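PDB 1G0D: protein-glutamine gamma-glutamyltransferase 2, which catalyses acyl transfer from peptide-bound glutamine to primary amines such as the lysine side chain, thereby cross-linking proteins, probably under the control of calcium. Local coordinates for residues N102-I105 and G106-L110; S202-D205 and I206-S210; P212-V215 and G216-T220; E444-Q447 and K448-E451; L544-D547 and D548-R551. All coordinates share one frame; numbering follows the deposited sequence.

All five contacts are local, and the first three form a connected group. Contact 1, where a loop enters strand 106-115 of the N-terminal beta sandwich, touches contact 2, with centres 11 Å apart; Val-104 packs there on 206-210. Contact 2 in turn meets contact 3, centre to centre 12 Å, where Asp-205 probably hydrogen-bonds Tyr-214. Contact 3 approaches the catalytic site, the side chain of Arg-217 being about 9 Å from that of Asp-355. Contact 4 holds two probable calcium ligands and has its centre 33 Å from that of contact 3. Contact 5 lies near the inferred GTP site, its centre 44 Å from that of contact 4.

Contact 1 of 5, residues N102-I105 and G106-L110; sequences NAVI and GHYRL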
loop_
_atom_site.group_PDB
_atom_site.type_symbol
_atom_site.label_atom_id
_atom_site.label_comp_id
_atom_site.label_asym_id
_atom_site.label_seq_id
_atom_site.Cartn_x
_atom_site.Cartn_y
_atom_site.Cartn_z
ATOM N N ASN A 102 5.338 11.822 23.722
ATOM C CA ASN A 102 5.233 10.371 23.775
ATOM C C ASN A 102 3.821 10.010 24.216
ATOM O O ASN A 102 3.554 8.892 24.647
ATOM C CB ASN A 102 6.261 9.739 24.725
ATOM C CG ASN A 102 6.161 10.263 26.133
ATOM O OD1 ASN A 102 5.407 11.191 26.406
ATOM N ND2 ASN A 102 6.934 9.673 27.046
ATOM N N ALA A 103 2.902 10.958 24.082
ATOM C CA ALA A 103 1.524 10.718 24.466
ATOM C C ALA A 103 0.885 9.502 23.737
ATOM O O ALA A 103 1.193 9.212 22.571
ATOM C CB ALA A 103 0.736 11.959 24.202
ATOM N N VAL A 104 -0.005 8.792 24.438
ATOM C CA VAL A 104 -0.714 7.644 23.887
ATOM C C VAL A 104 -1.777 8.168 22.930
ATOM O O VAL A 104 -2.569 9.022 23.301
ATOM C CB VAL A 104 -1.433 6.843 25.001
ATOM C CG1 VAL A 104 -2.272 5.771 24.389
ATOM C CG2 VAL A 104 -0.430 6.202 25.921
ATOM N N ILE A 105 -1.784 7.693 21.685
ATOM C CA ILE A 105 -2.814 8.138 20.749
ATOM C C ILE A 105 -4.137 7.469 21.154
ATOM O O ILE A 105 -4.147 6.373 21.720
ATOM C CB ILE A 105 -2.441 7.798 19.270
ATOM C CG1 ILE A 105 -2.371 6.305 19.054
ATOM C CG2 ILE A 105 -1.056 8.328 18.945
ATOM C CD1 ILE A 105 -2.446 5.967 17.581
ATOM N N GLY A 106 -5.256 8.123 20.899
ATOM C CA GLY A 106 -6.501 7.504 21.288
ATOM C C GLY A 106 -7.593 8.502 21.514
ATOM O O GLY A 106 -7.406 9.700 21.280
ATOM N N HIS A 107 -8.742 8.013 21.963
ATOM C CA HIS A 107 -9.879 8.878 22.230
ATOM C C HIS A 107 -9.940 9.151 23.709
ATOM O O HIS A 107 -10.343 8.285 24.462
ATOM C CB HIS A 107 -11.164 8.190 21.796
ATOM C CG HIS A 107 -12.352 9.095 21.772
ATOM N ND1 HIS A 107 -13.627 8.652 22.033
ATOM C CD2 HIS A 107 -12.454 10.423 21.540
ATOM C CE1 HIS A 107 -14.462 9.668 21.968
ATOM N NE2 HIS A 107 -13.776 10.754 21.670
ATOM N N TYR A 108 -9.552 10.357 24.109
ATOM C CA TYR A 108 -9.530 10.749 25.508
ATOM C C TYR A 108 -10.827 11.396 25.919
ATOM O O TYR A 108 -11.536 11.941 25.086
ATOM C CB TYR A 108 -8.421 11.770 25.744
ATOM C CG TYR A 108 -7.023 11.214 25.688
ATOM C CD1 TYR A 108 -6.376 11.036 24.459
ATOM C CD2 TYR A 108 -6.326 10.907 26.852
ATOM C CE1 TYR A 108 -5.056 10.573 24.382
ATOM C CE2 TYR A 108 -5.006 10.440 26.791
ATOM C CZ TYR A 108 -4.377 10.282 25.540
ATOM O OH TYR A 108 -3.065 9.864 25.436
ATOM N N ARG A 109 -11.139 11.348 27.208
ATOM C CA ARG A 109 -12.338 12.009 27.693
ATOM C C ARG A 109 -11.798 12.852 28.807
ATOM O O ARG A 109 -11.172 12.337 29.717
ATOM C CB ARG A 109 -13.380 11.014 28.211
ATOM C CG ARG A 109 -14.613 10.837 27.244
ATOM C CD ARG A 109 -14.594 9.522 26.382
ATOM N NE ARG A 109 -14.228 8.350 27.194
ATOM C CZ ARG A 109 -13.434 7.344 26.806
ATOM N NH1 ARG A 109 -12.902 7.327 25.586
ATOM N NH2 ARG A 109 -13.112 6.387 27.677
ATOM N N LEU A 110 -12.021 14.161 28.712
ATOM C CA LEU A 110 -11.511 15.122 29.690
ATOM C C LEU A 110 -12.453 15.546 30.785
ATOM O O LEU A 110 -13.525 16.096 30.525
ATOM C CB LEU A 110 -11.039 16.404 28.991
ATOM C CG LEU A 110 -9.813 17.190 29.502
ATOM C CD1 LEU A 110 -10.160 18.635 29.679
ATOM C CD2 LEU A 110 -9.329 16.645 30.783
#
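Tyr-108 turns its phenol back along the chain to meet the carbonyl of Val-104, just where the connection between the two sheets of the N-terminal beta sandwich becomes strand 106-115. The three residues most buried by this turn are Gly-106, Ile-105 and Tyr-108. Gly-106 is the point of entry into the strand. Its backbone angles (phi 155°, psi -176°) suit glycine, because a beta carbon would be driven against Ile-105 O. The branched chain of Ile-105 points away from the strand and reaches Phe-134, so a bulky apolar residue fits this buried place. Tyr-108 combines a flat apolar ring with a polar end. The ring packs between strands 55-62 and 121-133, touching Leu-60, Leu-62 and Met-132, and runs nearly parallel to the ring of Phe-130. Its hydroxyl donates to Val-104 O, which lies at the ring edge and in its plane, near CE1 as well. At 2.3 Å between Tyr-108 OH and Val-104 O the bond is implausibly short, so its exact length is doubtful. Taken with that caution, it would give the buried phenol an acceptor and tie the loop to the strand. Beside that bond, Val-104 CB comes within 3.5 Å of Tyr-108 OH.

Contact 2 of 5, residues S202-D205 and I206-S210; sequences SEMD and IEHRS
Asp-205 and Arg-209 meet with their flat ends steeply inclined, the carboxylate and guanidinium planes standing 74° apart. Arg-209 NH2 approaches OD2 of Asp-205 nearly in line with the C-O bond at 3.0 Å, forming a salt bridge; a weak bond from NE to the same oxygen supports it. Each group has a second partner, Asp-193 for NH2 and the hydroxyl of Tyr-214 for Asp-205 OD1, so a charged pair suits this buried place. Arg-209 comes just after the short helix 202-208 and reaches back to Asp-205, on its last turn. Near the C-terminal end of this helix the His-208 ring reaches back too, and ND1 donates to Met-204 O at 2.7 Å from above the carbonyl plane. Met-204, its chain extended, slants past the ring, with CG 3.6 Å from His-208 CE1 and its sulfur set obliquely to the ring. With alanine instead of His-208, Met-204 O would probably keep only the weak bond from that residue's backbone N, and the methionine chain would lose its flat neighbour. On the exposed side, Glu-203 and Glu-207 run alongside each other with carboxylates stacked at 5°, Glu-203 OE1 4.5 Å from Glu-207 OE2.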
loop_
_atom_site.group_PDB
_atom_site.type_symbol
_atom_site.label_atom_id
_atom_site.label_comp_id
_atom_site.label_asym_id
_atom_site.label_seq_id
_atom_site.Cartn_x
_atom_site.Cartn_y
_atom_site.Cartn_z
ATOM N N SER A 202 -6.661 -5.163 27.284
ATOM C CA SER A 202 -7.003 -3.816 26.833
ATOM C C SER A 202 -6.123 -2.670 27.336
ATOM O O SER A 202 -5.725 -1.785 26.550
ATOM C CB SER A 202 -8.427 -3.520 27.245
ATOM O OG SER A 202 -8.554 -3.810 28.625
ATOM N N GLU A 203 -5.873 -2.673 28.647
ATOM C CA GLU A 203 -5.055 -1.664 29.325
ATOM C C GLU A 203 -3.580 -1.666 28.904
ATOM O O GLU A 203 -2.997 -0.618 28.626
ATOM C CB GLU A 203 -5.145 -1.867 30.829
ATOM C CG GLU A 203 -4.428 -0.804 31.601
ATOM C CD GLU A 203 -4.110 -1.246 32.985
ATOM O OE1 GLU A 203 -4.237 -0.426 33.918
ATOM O OE2 GLU A 203 -3.729 -2.421 33.132
ATOM N N MET A 204 -2.966 -2.837 28.877
ATOM C CA MET A 204 -1.587 -2.920 28.433
ATOM C C MET A 204 -1.515 -2.451 26.980
ATOM O O MET A 204 -0.620 -1.708 26.617
ATOM C CB MET A 204 -1.095 -4.356 28.551
ATOM C CG MET A 204 0.398 -4.574 28.409
ATOM S SD MET A 204 0.760 -6.377 28.486
ATOM C CE MET A 204 2.395 -6.426 27.739
ATOM N N ASP A 205 -2.461 -2.877 26.152
ATOM C CA ASP A 205 -2.483 -2.465 24.754
ATOM C C ASP A 205 -2.576 -0.941 24.653
ATOM O O ASP A 205 -1.893 -0.337 23.833
ATOM C CB ASP A 205 -3.676 -3.073 24.023
ATOM C CG ASP A 205 -3.892 -2.466 22.641
ATOM O OD1 ASP A 205 -2.985 -2.592 21.781
ATOM O OD2 ASP A 205 -4.967 -1.863 22.400
ATOM N N ILE A 206 -3.425 -0.314 25.468
ATOM C CA ILE A 206 -3.546 1.137 25.405
ATOM C C ILE A 206 -2.216 1.789 25.774
ATOM O O ILE A 206 -1.755 2.761 25.146
ATOM C CB ILE A 206 -4.683 1.655 26.337
ATOM C CG1 ILE A 206 -6.037 1.379 25.683
ATOM C CG2 ILE A 206 -4.592 3.165 26.540
ATOM C CD1 ILE A 206 -7.237 1.803 26.516
ATOM N N GLU A 207 -1.575 1.231 26.781
ATOM C CA GLU A 207 -0.321 1.790 27.216
ATOM C C GLU A 207 0.754 1.692 26.137
ATOM O O GLU A 207 1.705 2.458 26.133
ATOM C CB GLU A 207 0.092 1.094 28.511
ATOM C CG GLU A 207 -1.028 1.138 29.571
ATOM C CD GLU A 207 -0.584 0.700 30.956
ATOM O OE1 GLU A 207 -0.110 -0.445 31.098
ATOM O OE2 GLU A 207 -0.726 1.502 31.905
ATOM N N HIS A 208 0.586 0.777 25.190
ATOM C CA HIS A 208 1.578 0.594 24.133
ATOM C C HIS A 208 1.291 1.421 22.893
ATOM O O HIS A 208 2.096 1.447 21.954
ATOM C CB HIS A 208 1.610 -0.872 23.728
ATOM C CG HIS A 208 2.366 -1.740 24.673
ATOM N ND1 HIS A 208 1.949 -1.978 25.966
ATOM C CD2 HIS A 208 3.550 -2.376 24.540
ATOM C CE1 HIS A 208 2.844 -2.722 26.587
ATOM N NE2 HIS A 208 3.826 -2.979 25.742
ATOM N N ARG A 209 0.129 2.071 22.879
ATOM C CA ARG A 209 -0.279 2.870 21.748
ATOM C C ARG A 209 0.502 4.183 21.548
ATOM O O ARG A 209 0.226 4.954 20.633
ATOM C CB ARG A 209 -1.773 3.140 21.865
ATOM C CG ARG A 209 -2.604 1.944 21.492
ATOM C CD ARG A 209 -4.036 2.357 21.155
ATOM N NE ARG A 209 -4.883 1.162 21.089
ATOM C CZ ARG A 209 -6.207 1.154 20.960
ATOM N NH1 ARG A 209 -6.893 2.276 20.880
ATOM N NH2 ARG A 209 -6.844 0.005 20.920
ATOM N N SER A 210 1.486 4.435 22.389
ATOM C CA SER A 210 2.286 5.638 22.250
ATOM C C SER A 210 3.506 5.375 21.376
ATOM O O SER A 210 4.282 6.264 21.045
ATOM C CB SER A 210 2.781 6.029 23.606
ATOM O OG SER A 210 3.886 5.204 23.893
#

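Contact 3 of 5, residues P212-V215 and G216-T220; sequences PVYV and GRTIT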
loop_
_atom_site.group_PDB
_atom_site.type_symbol
_atom_site.label_atom_id
_atom_site.label_comp_id
_atom_site.label_asym_id
_atom_site.label_seq_id
_atom_site.Cartn_x
_atom_site.Cartn_y
_atom_site.Cartn_z
ATOM N N PRO A 212 5.233 4.293 17.933
ATOM C CA PRO A 212 4.936 4.055 16.524
ATOM C C PRO A 212 5.313 2.652 16.019
ATOM O O PRO A 212 4.682 2.179 15.073
ATOM C CB PRO A 212 5.691 5.174 15.797
ATOM C CG PRO A 212 6.716 5.600 16.724
ATOM C CD PRO A 212 6.212 5.368 18.114
ATOM N N VAL A 213 6.320 2.002 16.632
ATOM C CA VAL A 213 6.775 0.649 16.232
ATOM C C VAL A 213 5.676 -0.370 16.511
ATOM O O VAL A 213 5.332 -1.186 15.666
ATOM C CB VAL A 213 8.076 0.182 16.996
ATOM C CG1 VAL A 213 8.299 -1.327 16.794
ATOM C CG2 VAL A 213 9.320 0.932 16.483
ATOM N N TYR A 214 5.119 -0.298 17.710
ATOM C CA TYR A 214 4.054 -1.175 18.146
ATOM C C TYR A 214 2.790 -0.981 17.305
ATOM O O TYR A 214 2.237 -1.934 16.774
ATOM C CB TYR A 214 3.762 -0.870 19.602
ATOM C CG TYR A 214 2.550 -1.563 20.148
ATOM C CD1 TYR A 214 2.664 -2.801 20.763
ATOM C CD2 TYR A 214 1.280 -0.990 20.039
ATOM C CE1 TYR A 214 1.552 -3.448 21.247
ATOM C CE2 TYR A 214 0.152 -1.632 20.522
ATOM C CZ TYR A 214 0.295 -2.860 21.118
ATOM O OH TYR A 214 -0.822 -3.535 21.540
ATOM N N VAL A 215 2.325 0.249 17.181
ATOM C CA VAL A 215 1.136 0.541 16.408
ATOM C C VAL A 215 1.306 0.203 14.910
ATOM O O VAL A 215 0.350 -0.195 14.235
ATOM C CB VAL A 215 0.798 2.038 16.590
ATOM C CG1 VAL A 215 -0.281 2.477 15.635
ATOM C CG2 VAL A 215 0.376 2.278 18.015
ATOM N N GLY A 216 2.516 0.372 14.386
ATOM C CA GLY A 216 2.761 0.079 12.987
ATOM C C GLY A 216 2.731 -1.429 12.773
ATOM O O GLY A 216 2.195 -1.926 11.779
ATOM N N ARG A 217 3.321 -2.167 13.709
ATOM C CA ARG A 217 3.330 -3.623 13.643
ATOM C C ARG A 217 1.889 -4.169 13.845
ATOM O O ARG A 217 1.506 -5.175 13.251
ATOM C CB ARG A 217 4.313 -4.192 14.691
ATOM C CG ARG A 217 4.088 -5.656 15.062
ATOM C CD ARG A 217 5.394 -6.421 15.373
ATOM N NE ARG A 217 5.887 -7.041 14.151
ATOM C CZ ARG A 217 6.277 -8.308 14.003
ATOM N NH1 ARG A 217 6.699 -8.710 12.823
ATOM N NH2 ARG A 217 6.275 -9.163 14.996
ATOM N N THR A 218 1.090 -3.499 14.673
ATOM C CA THR A 218 -0.284 -3.924 14.907
ATOM C C THR A 218 -1.168 -3.680 13.686
ATOM O O THR A 218 -1.924 -4.539 13.302
ATOM C CB THR A 218 -0.868 -3.187 16.070
ATOM O OG1 THR A 218 -0.076 -3.465 17.225
ATOM C CG2 THR A 218 -2.289 -3.610 16.305
ATOM N N ILE A 219 -1.077 -2.505 13.077
ATOM C CA ILE A 219 -1.872 -2.204 11.890
ATOM C C ILE A 219 -1.470 -3.141 10.772
ATOM O O ILE A 219 -2.311 -3.702 10.098
ATOM C CB ILE A 219 -1.643 -0.757 11.420
ATOM C CG1 ILE A 219 -2.281 0.212 12.407
ATOM C CG2 ILE A 219 -2.251 -0.548 10.063
ATOM C CD1 ILE A 219 -3.746 -0.108 12.681
ATOM N N THR A 220 -0.175 -3.320 10.565
ATOM C CA THR A 220 0.260 -4.201 9.498
ATOM C C THR A 220 -0.288 -5.618 9.670
ATOM O O THR A 220 -0.615 -6.315 8.692
ATOM C CB THR A 220 1.757 -4.239 9.457
ATOM O OG1 THR A 220 2.220 -2.944 9.098
ATOM C CG2 THR A 220 2.250 -5.190 8.415
HETATM O O HOH W 1 -0.655 -5.838 19.006
#
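Tyr-214 O is gripped twice by Thr-218, by the backbone N at 2.9 Å and by OG1 at 2.8 Å. The hydroxyl is beside its own N and opposite the carbonyl carbon (chi1 -60°), which swings it back above the plane of the Tyr-214 carbonyl. A water donates to Thr-218 OG1 at 3.0 Å and, weakly, to Tyr-214 OH, whose stronger partner is Asp-205. Two residues on, Thr-220 N and OG1 hold Gly-216 O the same way, from opposite faces of its plane. Thr-218 OG1 also lies 3.8 Å above one face of the Tyr-214 ring. Were Thr-218 a valine, the water would probably lose its main acceptor and Tyr-214 O one of its two grips. Glycine suits position 216, where a beta carbon would sit tightly against Pro-212 O. On the buried side, Val-215 CG1 faces Ile-219 CG1 at 4.4 Å, and both residues press on helix 272-286. Arg-217 leads its guanidinium away, NH1 to a salt bridge with Asp-386 and NE to Gly-369 O. A threonine hydroxyl bonded to the carbonyl four residues back is a familiar helix feature, here in a helix packed on the one that begins with catalytic Cys-272 of the papain-like core.

Contact 4 of 5, residues E444-Q447 and K448-E451; sequences EGSQ and KERE
Gly-445 N donates to Glu-449 OE1 from above the carboxylate plane, at 2.6 Å and 54° out of it. The Glu-444 side chain runs beside that of Glu-449, the same way, with the carboxylate planes 21° apart and Glu-444 OE1 still 5.7 Å from Glu-449 OE2. Two like charges so arranged suit a site for a cation, and by similarity both glutamates are calcium ligands together with Asn-395, Asp-397 and Glu-434. The side chains of Gln-447 and Glu-451 cross at about a right angle, Gln-447 CG touching Glu-451 OE1 at 3.6 Å. Ser-446 is the N-cap of the helix. Its OG takes the position between its own N and carbonyl carbon (chi1 61°) and so meets Glu-449 N at 2.8 Å, while also bonding to Pro-443 O. A small hydroxyl residue fits, since it supplies an acceptor to a first-turn N-H. Gly-445, with positive phi, allows the chain to turn where a beta carbon would press on the carbonyl O of Glu-444. The helix start would probably stabilise the negative charge of Glu-449. The contact joins the loop after helix 437-440 to helix 447-456; Lys-448 forms a salt bridge to Glu-378 at the end of helix 373-378, and the Glu-449 side chain is about 6 Å from that of Asn-395, which ends helix 387-395.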
loop_
_atom_site.group_PDB
_atom_site.type_symbol
_atom_site.label_atom_id
_atom_site.label_comp_id
_atom_site.label_asym_id
_atom_site.label_seq_id
_atom_site.Cartn_x
_atom_site.Cartn_y
_atom_site.Cartn_z
ATOM N N GLU A 444 24.426 -3.454 -8.444
ATOM C CA GLU A 444 24.820 -4.798 -8.803
ATOM C C GLU A 444 26.284 -4.912 -9.184
ATOM O O GLU A 444 26.755 -4.192 -10.054
ATOM C CB GLU A 444 23.973 -5.216 -9.964
ATOM C CG GLU A 444 23.884 -6.671 -10.167
ATOM C CD GLU A 444 23.122 -6.921 -11.426
ATOM O OE1 GLU A 444 21.950 -6.476 -11.475
ATOM O OE2 GLU A 444 23.686 -7.526 -12.367
ATOM N N GLY A 445 27.000 -5.830 -8.557
ATOM C CA GLY A 445 28.411 -5.974 -8.860
ATOM C C GLY A 445 29.345 -5.136 -7.985
ATOM O O GLY A 445 30.520 -5.445 -7.830
ATOM N N SER A 446 28.832 -4.064 -7.406
ATOM C CA SER A 446 29.647 -3.231 -6.554
ATOM C C SER A 446 30.360 -4.102 -5.528
ATOM O O SER A 446 29.892 -5.166 -5.185
ATOM C CB SER A 446 28.757 -2.171 -5.857
ATOM O OG SER A 446 27.751 -2.746 -5.038
ATOM N N GLN A 447 31.512 -3.657 -5.063
ATOM C CA GLN A 447 32.230 -4.407 -4.062
ATOM C C GLN A 447 31.428 -4.212 -2.820
ATOM O O GLN A 447 31.511 -5.004 -1.885
ATOM C CB GLN A 447 33.637 -3.848 -3.838
ATOM C CG GLN A 447 34.431 -4.497 -2.658
ATOM C CD GLN A 447 34.832 -5.985 -2.896
ATOM O OE1 GLN A 447 34.780 -6.808 -1.964
ATOM N NE2 GLN A 447 35.236 -6.318 -4.138
ATOM N N LYS A 448 30.655 -3.137 -2.782
ATOM C CA LYS A 448 29.862 -2.925 -1.594
ATOM C C LYS A 448 28.774 -3.985 -1.586
ATOM O O LYS A 448 28.454 -4.515 -0.535
ATOM C CB LYS A 448 29.289 -1.511 -1.553
ATOM C CG LYS A 448 30.127 -0.585 -0.672
ATOM C CD LYS A 448 29.511 -0.348 0.715
ATOM C CE LYS A 448 29.637 -1.544 1.698
ATOM N NZ LYS A 448 28.875 -1.354 3.013
ATOM N N GLU A 449 28.241 -4.314 -2.761
ATOM C CA GLU A 449 27.226 -5.344 -2.849
ATOM C C GLU A 449 27.873 -6.657 -2.458
ATOM O O GLU A 449 27.248 -7.455 -1.768
ATOM C CB GLU A 449 26.663 -5.489 -4.263
ATOM C CG GLU A 449 25.631 -6.646 -4.399
ATOM C CD GLU A 449 25.436 -7.135 -5.836
ATOM O OE1 GLU A 449 26.454 -7.353 -6.524
ATOM O OE2 GLU A 449 24.275 -7.311 -6.283
ATOM N N ARG A 450 29.113 -6.902 -2.895
ATOM C CA ARG A 450 29.790 -8.154 -2.539
ATOM C C ARG A 450 30.036 -8.315 -1.044
ATOM O O ARG A 450 29.943 -9.407 -0.513
ATOM C CB ARG A 450 31.148 -8.315 -3.244
ATOM C CG ARG A 450 31.910 -9.562 -2.736
ATOM C CD ARG A 450 33.000 -10.104 -3.678
ATOM N NE ARG A 450 32.472 -10.541 -4.973
ATOM C CZ ARG A 450 32.494 -11.794 -5.426
ATOM N NH1 ARG A 450 33.026 -12.764 -4.690
ATOM N NH2 ARG A 450 31.968 -12.076 -6.623
ATOM N N GLU A 451 30.352 -7.255 -0.340
ATOM C CA GLU A 451 30.604 -7.488 1.045
ATOM C C GLU A 451 29.348 -7.568 1.882
ATOM O O GLU A 451 29.402 -8.082 2.992
ATOM C CB GLU A 451 31.575 -6.454 1.591
ATOM C CG GLU A 451 31.176 -5.021 1.337
ATOM C CD GLU A 451 32.345 -4.048 1.499
ATOM O OE1 GLU A 451 33.335 -4.207 0.743
ATOM O OE2 GLU A 451 32.268 -3.134 2.371
#

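Contact 5 of 5, residues L544-D547 and D548-R551; sequences LHYD and DYVR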
loop_
_atom_site.group_PDB
_atom_site.type_symbol
_atom_site.label_atom_id
_atom_site.label_comp_id
_atom_site.label_asym_id
_atom_site.label_seq_id
_atom_site.Cartn_x
_atom_site.Cartn_y
_atom_site.Cartn_z
ATOM N N LEU A 544 0.636 -14.913 -31.014
ATOM C CA LEU A 544 -0.364 -15.242 -30.012
ATOM C C LEU A 544 -1.692 -14.664 -30.525
ATOM O O LEU A 544 -1.698 -13.565 -31.088
ATOM C CB LEU A 544 0.039 -14.619 -28.680
ATOM C CG LEU A 544 1.064 -15.346 -27.805
ATOM C CD1 LEU A 544 0.778 -16.822 -27.740
ATOM C CD2 LEU A 544 2.416 -15.117 -28.362
ATOM N N HIS A 545 -2.795 -15.408 -30.341
ATOM C CA HIS A 545 -4.130 -15.003 -30.821
ATOM C C HIS A 545 -5.167 -14.885 -29.731
ATOM O O HIS A 545 -5.197 -15.673 -28.796
ATOM C CB HIS A 545 -4.675 -16.004 -31.827
ATOM C CG HIS A 545 -3.786 -16.215 -33.001
ATOM N ND1 HIS A 545 -2.748 -17.121 -32.993
ATOM C CD2 HIS A 545 -3.783 -15.649 -34.229
ATOM C CE1 HIS A 545 -2.146 -17.107 -34.167
ATOM N NE2 HIS A 545 -2.756 -16.221 -34.936
ATOM N N TYR A 546 -6.066 -13.934 -29.900
ATOM C CA TYR A 546 -7.068 -13.705 -28.904
ATOM C C TYR A 546 -7.863 -14.908 -28.498
ATOM O O TYR A 546 -7.891 -15.241 -27.325
ATOM C CB TYR A 546 -8.027 -12.617 -29.346
ATOM C CG TYR A 546 -9.098 -12.375 -28.324
ATOM C CD1 TYR A 546 -8.777 -11.925 -27.045
ATOM C CD2 TYR A 546 -10.439 -12.589 -28.626
ATOM C CE1 TYR A 546 -9.763 -11.693 -26.092
ATOM C CE2 TYR A 546 -11.447 -12.360 -27.666
ATOM C CZ TYR A 546 -11.094 -11.914 -26.407
ATOM O OH TYR A 546 -12.063 -11.713 -25.456
ATOM N N ASP A 547 -8.504 -15.568 -29.452
ATOM C CA ASP A 547 -9.357 -16.719 -29.135
ATOM C C ASP A 547 -8.614 -17.859 -28.483
ATOM O O ASP A 547 -9.227 -18.782 -27.960
ATOM C CB ASP A 547 -10.071 -17.217 -30.382
ATOM C CG ASP A 547 -9.349 -16.826 -31.650
ATOM O OD1 ASP A 547 -8.719 -17.711 -32.282
ATOM O OD2 ASP A 547 -9.409 -15.628 -32.012
ATOM N N ASP A 548 -7.291 -17.788 -28.512
ATOM C CA ASP A 548 -6.465 -18.802 -27.880
ATOM C C ASP A 548 -6.215 -18.346 -26.442
ATOM O O ASP A 548 -6.539 -19.051 -25.488
ATOM C CB ASP A 548 -5.107 -18.931 -28.588
ATOM C CG ASP A 548 -5.168 -19.734 -29.899
ATOM O OD1 ASP A 548 -6.111 -20.539 -30.082
ATOM O OD2 ASP A 548 -4.251 -19.549 -30.743
ATOM N N TYR A 549 -5.647 -17.155 -26.281
ATOM C CA TYR A 549 -5.348 -16.680 -24.935
ATOM C C TYR A 549 -6.485 -16.179 -24.084
ATOM O O TYR A 549 -6.253 -15.953 -22.911
ATOM C CB TYR A 549 -4.180 -15.651 -24.898
ATOM C CG TYR A 549 -4.440 -14.254 -25.441
ATOM C CD1 TYR A 549 -5.428 -13.431 -24.893
ATOM C CD2 TYR A 549 -3.738 -13.792 -26.551
ATOM C CE1 TYR A 549 -5.714 -12.201 -25.442
ATOM C CE2 TYR A 549 -4.019 -12.564 -27.112
ATOM C CZ TYR A 549 -5.015 -11.775 -26.561
ATOM O OH TYR A 549 -5.342 -10.584 -27.190
ATOM N N VAL A 550 -7.692 -16.001 -24.616
ATOM C CA VAL A 550 -8.782 -15.556 -23.734
ATOM C C VAL A 550 -9.053 -16.685 -22.773
ATOM O O VAL A 550 -9.494 -16.486 -21.647
ATOM C CB VAL A 550 -10.113 -15.370 -24.423
ATOM C CG1 VAL A 550 -10.661 -14.014 -24.087
ATOM C CG2 VAL A 550 -9.987 -15.619 -25.884
ATOM N N ARG A 551 -8.802 -17.888 -23.263
ATOM C CA ARG A 551 -9.030 -19.105 -22.510
ATOM C C ARG A 551 -8.198 -19.238 -21.223
ATOM O O ARG A 551 -8.697 -19.725 -20.218
ATOM C CB ARG A 551 -8.779 -20.315 -23.439
ATOM C CG ARG A 551 -10.037 -20.899 -24.101
ATOM C CD ARG A 551 -9.985 -20.801 -25.618
ATOM N NE ARG A 551 -9.074 -21.786 -26.195
ATOM C CZ ARG A 551 -8.912 -21.991 -27.505
ATOM N NH1 ARG A 551 -9.605 -21.279 -28.389
ATOM N NH2 ARG A 551 -8.033 -22.893 -27.938
#
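His-545 O takes two backbone bonds from the single helical turn 546-549, which His-545 precedes as its N-cap at the end of strand 536-544. Tyr-549 N and Asp-548 N each lie 3.0 Å from His-545 O.

The aromatic contacts are made by two tyrosines. Tyr-546 CA sits over the face of the Tyr-549 ring, 3.8 Å from its centroid, a CH-pi contact made possible because CG of Tyr-549 stands between its own N and carbonyl carbon (chi1 72°) and folds the ring back over the turn. The two rings are steeply inclined, at 81°, with centroids 5.6 Å apart. Tyrosine fits both places, since each has a ring to bury and a hydroxyl to spend: Tyr-546 OH on Arg-669, Tyr-549 OH on Thr-486 O and Gly-485 N. Val-550 CG2 lies over the other ring, Tyr-546, but the valine is poorly placed, so this is doubtful.

Charges are looser. Asp-547 OD1 and Asp-548 OD1 are 4.4 Å apart, and Arg-551 NH2 is in a long salt bridge with Asp-548 OD1, of charges only. The Tyr-549 side chain is about 6 Å from that of Pro-482, of the inferred GTP site. At the ring edge of Tyr-549, Leu-544 CB lies 4.4 Å from CD2.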